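PDB 6JC0: putative molybdenum cofactor biosynthesis protein D2 (MoaD2) / thiamine S from Mycobacterium smegmatis, which probably acts as the small sulfur-carrier subunit of molybdopterin synthase, a ubiquitin-like protein that delivers sulfur from its C-terminus during molybdenum cofactor synthesis. Local coordinates for residues B[9-15]-B[77-83]; B[31-37]-B[69-74]. One frame throughout, in Å; residues are numbered along the deposited sequence.

Interaction 1 of 2, residues B[9-15]-B[77-83]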
loop_
_atom_site.group_PDB
_atom_site.type_symbol
_atom_site.label_atom_id
_atom_site.label_comp_id
_atom_site.label_asym_id
_atom_site.label_seq_id
_atom_site.Cartn_x
_atom_site.Cartn_y
_atom_site.Cartn_z
ATOM N N VAL B 9 38.235 -1.830 -28.106
ATOM C CA VAL B 9 37.063 -1.602 -27.273
ATOM C C VAL B 9 36.242 -2.876 -27.129
ATOM O O VAL B 9 35.946 -3.551 -28.114
ATOM C CB VAL B 9 36.168 -0.481 -27.860
ATOM C CG1 VAL B 9 34.767 -0.528 -27.259
ATOM C CG2 VAL B 9 36.805 0.883 -27.640
ATOM N N THR B 10 35.886 -3.207 -25.894
ATOM C CA THR B 10 34.960 -4.298 -25.641
ATOM C C THR B 10 33.539 -3.746 -25.597
ATOM O O THR B 10 33.260 -2.772 -24.896
ATOM C CB THR B 10 35.286 -5.030 -24.322
ATOM O OG1 THR B 10 36.636 -5.507 -24.363
ATOM C CG2 THR B 10 34.347 -6.213 -24.110
ATOM N N VAL B 11 32.645 -4.351 -26.369
ATOM C CA VAL B 11 31.251 -3.935 -26.372
ATOM C C VAL B 11 30.389 -5.008 -25.724
ATOM O O VAL B 11 30.442 -6.169 -26.120
ATOM C CB VAL B 11 30.730 -3.657 -27.801
ATOM C CG1 VAL B 11 29.247 -3.278 -27.763
ATOM C CG2 VAL B 11 31.544 -2.558 -28.464
ATOM N N ARG B 12 29.607 -4.619 -24.725
ATOM C CA ARG B 12 28.655 -5.532 -24.108
ATOM C C ARG B 12 27.235 -5.117 -24.468
ATOM O O ARG B 12 26.820 -3.990 -24.186
ATOM C CB ARG B 12 28.830 -5.567 -22.582
ATOM C CG ARG B 12 30.206 -6.035 -22.124
ATOM C CD ARG B 12 30.240 -6.335 -20.627
ATOM N NE ARG B 12 29.979 -5.145 -19.819
ATOM C CZ ARG B 12 29.855 -5.149 -18.494
ATOM N NH1 ARG B 12 29.963 -6.284 -17.816
ATOM N NH2 ARG B 12 29.613 -4.016 -17.847
ATOM N N TYR B 13 26.502 -6.025 -25.107
ATOM C CA TYR B 13 25.112 -5.778 -25.478
ATOM C C TYR B 13 24.164 -6.313 -24.410
ATOM O O TYR B 13 24.397 -7.381 -23.845
ATOM C CB TYR B 13 24.781 -6.433 -26.825
ATOM C CG TYR B 13 25.602 -5.932 -27.990
ATOM C CD1 TYR B 13 25.247 -4.772 -28.664
ATOM C CD2 TYR B 13 26.729 -6.625 -28.421
ATOM C CE1 TYR B 13 25.993 -4.312 -29.735
ATOM C CE2 TYR B 13 27.482 -6.170 -29.486
ATOM C CZ TYR B 13 27.108 -5.013 -30.141
ATOM O OH TYR B 13 27.852 -4.551 -31.201
ATOM N N PHE B 14 23.085 -5.585 -24.150
ATOM C CA PHE B 14 22.107 -6.034 -23.165
ATOM C C PHE B 14 20.693 -6.093 -23.727
ATOM O O PHE B 14 20.318 -5.297 -24.595
ATOM C CB PHE B 14 22.148 -5.130 -21.932
ATOM C CG PHE B 14 23.383 -5.309 -21.113
ATOM C CD1 PHE B 14 24.517 -4.560 -21.381
ATOM C CD2 PHE B 14 23.428 -6.260 -20.108
ATOM C CE1 PHE B 14 25.665 -4.739 -20.643
ATOM C CE2 PHE B 14 24.575 -6.442 -19.365
ATOM C CZ PHE B 14 25.694 -5.681 -19.633
ATOM N N ALA B 15 19.933 -7.062 -23.224
ATOM C CA ALA B 15 18.521 -7.250 -23.552
ATOM C C ALA B 15 18.252 -7.193 -25.050
ATOM O O ALA B 15 18.789 -7.997 -25.812
ATOM C CB ALA B 15 17.676 -6.220 -22.824
ATOM N N GLN B 77 38.732 0.181 -23.567
ATOM C CA GLN B 77 37.526 0.497 -22.812
ATOM C C GLN B 77 36.442 -0.546 -22.982
ATOM O O GLN B 77 36.414 -1.262 -23.979
ATOM C CB GLN B 77 36.971 1.839 -23.276
ATOM C CG GLN B 77 37.074 2.964 -22.300
ATOM C CD GLN B 77 36.616 4.259 -22.924
ATOM O OE1 GLN B 77 35.468 4.663 -22.766
ATOM N NE2 GLN B 77 37.512 4.911 -23.655
ATOM N N THR B 78 35.526 -0.598 -22.022
ATOM C CA THR B 78 34.316 -1.388 -22.175
ATOM C C THR B 78 33.135 -0.456 -22.407
ATOM O O THR B 78 32.876 0.441 -21.605
ATOM C CB THR B 78 34.050 -2.271 -20.949
ATOM O OG1 THR B 78 35.145 -3.177 -20.774
ATOM C CG2 THR B 78 32.768 -3.065 -21.132
ATOM N N VAL B 79 32.436 -0.652 -23.518
ATOM C CA VAL B 79 31.241 0.128 -23.810
ATOM C C VAL B 79 29.996 -0.748 -23.661
ATOM O O VAL B 79 29.854 -1.762 -24.352
ATOM C CB VAL B 79 31.281 0.731 -25.231
ATOM C CG1 VAL B 79 29.987 1.478 -25.531
ATOM C CG2 VAL B 79 32.475 1.658 -25.392
ATOM N N ASP B 80 29.104 -0.366 -22.753
ATOM C CA ASP B 80 27.854 -1.102 -22.556
ATOM C C ASP B 80 26.703 -0.475 -23.343
ATOM O O ASP B 80 26.519 0.741 -23.326
ATOM C CB ASP B 80 27.483 -1.164 -21.069
ATOM C CG ASP B 80 28.419 -2.049 -20.262
ATOM O OD1 ASP B 80 29.286 -2.712 -20.863
ATOM O OD2 ASP B 80 28.280 -2.093 -19.023
ATOM N N VAL B 81 25.922 -1.317 -24.016
ATOM C CA VAL B 81 24.769 -0.865 -24.784
ATOM C C VAL B 81 23.466 -1.169 -24.042
ATOM O O VAL B 81 23.071 -2.333 -23.908
ATOM C CB VAL B 81 24.725 -1.530 -26.178
ATOM C CG1 VAL B 81 23.532 -1.019 -26.963
ATOM C CG2 VAL B 81 26.017 -1.266 -26.930
ATOM N N LEU B 82 22.793 -0.116 -23.579
ATOM C CA LEU B 82 21.634 -0.254 -22.699
ATOM C C LEU B 82 20.336 0.221 -23.349
ATOM O O LEU B 82 20.153 1.416 -23.575
ATOM C CB LEU B 82 21.857 0.533 -21.396
ATOM C CG LEU B 82 22.630 -0.105 -20.235
ATOM C CD1 LEU B 82 24.065 -0.404 -20.610
ATOM C CD2 LEU B 82 22.579 0.791 -19.001
ATOM N N PRO B 83 19.418 -0.714 -23.639
ATOM C CA PRO B 83 18.094 -0.334 -24.143
ATOM C C PRO B 83 17.305 0.422 -23.082
ATOM O O PRO B 83 17.709 0.410 -21.915
ATOM C CB PRO B 83 17.432 -1.685 -24.464
ATOM C CG PRO B 83 18.569 -2.647 -24.597
ATOM C CD PRO B 83 19.589 -2.174 -23.598
#
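The central parallel strand pair of a ubiquitin-like beta-grasp sheet brings Val9 to Tyr13 alongside Gln77 to Val81, the axes 4.6 Å apart and 22° from parallel. Two bonds define the register at its start: Thr10 N gives to Gln77 O, and Val79 N to Thr10 O at 2.7 Å. The ladder continues through Arg12 N to Val79 O and Val81 N to Arg12 O, then fades at a weak, bent bond from Phe14 N to Val81 O (3.3 Å). On one face the valines interlock diagonally: Val9 CG1 meets Val79 CG2 at 3.7 Å, and Val11 CG1 meets Val81 CG2 at 3.9 Å. Leu39 and Leu43 of helix 36-44 pack on this face. On the other face Arg12, bent at chi3 (-63°), turns its guanidinium side-on to Asp80. Arg12 NE reaches Asp80 OD1 at 2.7 Å within the guanidinium plane, while Arg12 NH2, with its partner tilted from that plane, meets the syn lone pair of Asp80 OD2 at 2.6 Å; the two flat groups are 41° apart, so the grip is bidentate but twisted. Glu63 is a second salt-bridge partner of Arg12 NH2, and another protein's chain bonds Asp80 OD2. Phe14 presents its ring edge to Val81 O, with CE1 3.9 Å from Asp80 CG. First and last strands paired in parallel beneath a helix are the hallmark of the beta-grasp fold.

Interaction 2 of 2, residues B[31-37]-B[69-74]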
loop_
_atom_site.group_PDB
_atom_site.type_symbol
_atom_site.label_atom_id
_atom_site.label_comp_id
_atom_site.label_asym_id
_atom_site.label_seq_id
_atom_site.Cartn_x
_atom_site.Cartn_y
_atom_site.Cartn_z
ATOM N N ALA B 31 39.578 3.380 -34.609
ATOM C CA ALA B 31 40.552 4.463 -34.685
ATOM C C ALA B 31 40.552 5.264 -33.391
ATOM O O ALA B 31 39.493 5.634 -32.879
ATOM C CB ALA B 31 40.257 5.368 -35.869
ATOM N N THR B 32 41.743 5.512 -32.859
ATOM C CA THR B 32 41.889 6.295 -31.641
ATOM C C THR B 32 41.257 7.665 -31.835
ATOM O O THR B 32 41.529 8.350 -32.824
ATOM C CB THR B 32 43.367 6.450 -31.242
ATOM O OG1 THR B 32 43.975 5.155 -31.166
ATOM C CG2 THR B 32 43.488 7.141 -29.889
ATOM N N GLY B 33 40.387 8.044 -30.905
ATOM C CA GLY B 33 39.678 9.305 -30.999
ATOM C C GLY B 33 38.254 9.168 -31.510
ATOM O O GLY B 33 37.502 10.141 -31.516
ATOM N N THR B 34 37.886 7.965 -31.945
ATOM C CA THR B 34 36.525 7.700 -32.402
ATOM C C THR B 34 35.527 8.048 -31.304
ATOM O O THR B 34 35.681 7.620 -30.164
ATOM C CB THR B 34 36.332 6.220 -32.806
ATOM O OG1 THR B 34 37.197 5.895 -33.901
ATOM C CG2 THR B 34 34.890 5.952 -33.212
ATOM N N SER B 35 34.513 8.835 -31.641
ATOM C CA SER B 35 33.492 9.194 -30.666
ATOM C C SER B 35 32.562 8.011 -30.424
ATOM O O SER B 35 32.496 7.089 -31.238
ATOM C CB SER B 35 32.691 10.405 -31.140
ATOM O OG SER B 35 31.801 10.041 -32.182
ATOM N N VAL B 36 31.842 8.040 -29.308
ATOM C CA VAL B 36 30.872 6.991 -29.015
ATOM C C VAL B 36 29.817 6.937 -30.114
ATOM O O VAL B 36 29.397 5.856 -30.526
ATOM C CB VAL B 36 30.189 7.202 -27.654
ATOM C CG1 VAL B 36 29.178 6.097 -27.388
ATOM C CG2 VAL B 36 31.226 7.250 -26.539
ATOM N N ALA B 37 29.411 8.107 -30.600
ATOM C CA ALA B 37 28.425 8.194 -31.674
ATOM C C ALA B 37 28.919 7.499 -32.949
ATOM O O ALA B 37 28.182 6.740 -33.576
ATOM C CB ALA B 37 28.081 9.647 -31.958
ATOM N N MET B 69 27.622 12.198 -26.481
ATOM C CA MET B 69 27.906 11.154 -27.463
ATOM C C MET B 69 29.125 11.486 -28.324
ATOM O O MET B 69 29.616 10.639 -29.071
ATOM C CB MET B 69 26.682 10.912 -28.346
ATOM C CG MET B 69 25.523 10.269 -27.605
ATOM S SD MET B 69 25.921 8.612 -27.004
ATOM C CE MET B 69 25.951 7.698 -28.549
ATOM N N ALA B 70 29.618 12.716 -28.211
ATOM C CA ALA B 70 30.804 13.124 -28.951
ATOM C C ALA B 70 32.065 12.685 -28.220
ATOM O O ALA B 70 33.175 12.867 -28.723
ATOM C CB ALA B 70 30.807 14.634 -29.167
ATOM N N LYS B 71 31.881 12.119 -27.029
ATOM C CA LYS B 71 32.987 11.631 -26.204
ATOM C C LYS B 71 33.954 10.759 -26.996
ATOM O O LYS B 71 33.567 9.719 -27.523
ATOM C CB LYS B 71 32.456 10.836 -25.011
ATOM C CG LYS B 71 33.537 10.068 -24.261
ATOM C CD LYS B 71 32.932 9.152 -23.207
ATOM C CE LYS B 71 33.988 8.264 -22.562
ATOM N NZ LYS B 71 34.958 9.043 -21.753
ATOM N N PRO B 72 35.221 11.185 -27.081
ATOM C CA PRO B 72 36.236 10.430 -27.820
ATOM C C PRO B 72 36.688 9.173 -27.083
ATOM O O PRO B 72 36.860 9.197 -25.863
ATOM C CB PRO B 72 37.400 11.425 -27.946
ATOM C CG PRO B 72 36.826 12.765 -27.559
ATOM C CD PRO B 72 35.744 12.465 -26.582
ATOM N N LEU B 73 36.881 8.086 -27.825
ATOM C CA LEU B 73 37.433 6.858 -27.268
ATOM C C LEU B 73 38.934 6.799 -27.554
ATOM O O LEU B 73 39.341 6.550 -28.681
ATOM C CB LEU B 73 36.709 5.641 -27.849
ATOM C CG LEU B 73 35.203 5.608 -27.560
ATOM C CD1 LEU B 73 34.465 4.645 -28.486
ATOM C CD2 LEU B 73 34.951 5.234 -26.099
ATOM N N VAL B 74 39.756 7.042 -26.535
ATOM C CA VAL B 74 41.200 7.181 -26.746
ATOM C C VAL B 74 42.017 6.193 -25.927
ATOM O O VAL B 74 43.247 6.253 -25.906
ATOM C CB VAL B 74 41.677 8.601 -26.411
ATOM C CG1 VAL B 74 41.067 9.601 -27.379
ATOM C CG2 VAL B 74 41.328 8.955 -24.973
#
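A short, weakly bonded antiparallel pairing of 34-35 with 72-73, extended by bonds on both sides, gives four backbone hydrogen bonds between 33-37 and 69-73. Gly33 N gives to Leu73 O at 2.9 Å from above the carbonyl plane, 42° out of it, and Leu73 N returns to Thr34 O at 2.7 Å, also out of plane. Past the close Ser35-Pro72 pair, Val36 N meets Lys71 O, and Ala37 N reaches Met69 O in the carbonyl plane at 3.0 Å. Carbonyls of 69-74 thus take up two amides of the first turn of helix 36-44, while Ser35, its N-cap, uses OG to bond Glu38 N; chi1 of 74° sets that hydroxyl between the backbone N and carbonyl carbon. In the beta-grasp fold this tiny two-strand ribbon ties the start of the main helix to the chain approaching the last strand. A type II turn from Ala31 to Thr34 leads into it, with Gly33 at a positive phi of 100° and Ala31 O accepting from both Thr34 N and Thr34 OG1. Val36 splits its branches: CG1, anti to the backbone N, meets Met69 CE at 3.8 Å, whereas CG2 lies against the Lys71 backbone, 3.5 Å from Lys71 O, and near Lys71 CB. Met69 folds back at chi2 and chi3 to bring its methyl there, crossing Val36 at about a right angle; Val40 and Tyr59 also touch it. Leu73 lays CB 3.2 Å from Thr34 O and packs inward on Leu39 and Cys61. At the exposed end, Val74 CG1 rests 3.9 Å from Gly33 CA.

Interaction 2 is nested along the chain within the loop that interaction 1 closes, and strand 77-82 is the next strand after 72-73. Their centres lie about 14 Å apart, and they touch where Gln77 OE1 packs 3.9 Å from Lys71 CE. Helix 36-44 also joins them: its first turn is held by 69-74, while Leu39 packs on both Val79 of interaction 1 and Leu73 of interaction 2. Their settings differ. Interaction 1 is buried, its centre about 5 Å from the chain centre, and another protein's chain reaches six of its residues; the centre of interaction 2 is about 11 Å from the chain centre, and no other chain of the assembly touches it. Beyond Pro83 the chain runs on to the C-terminal glycines, probably the sulfur-carrying end, as in related MoaD proteins.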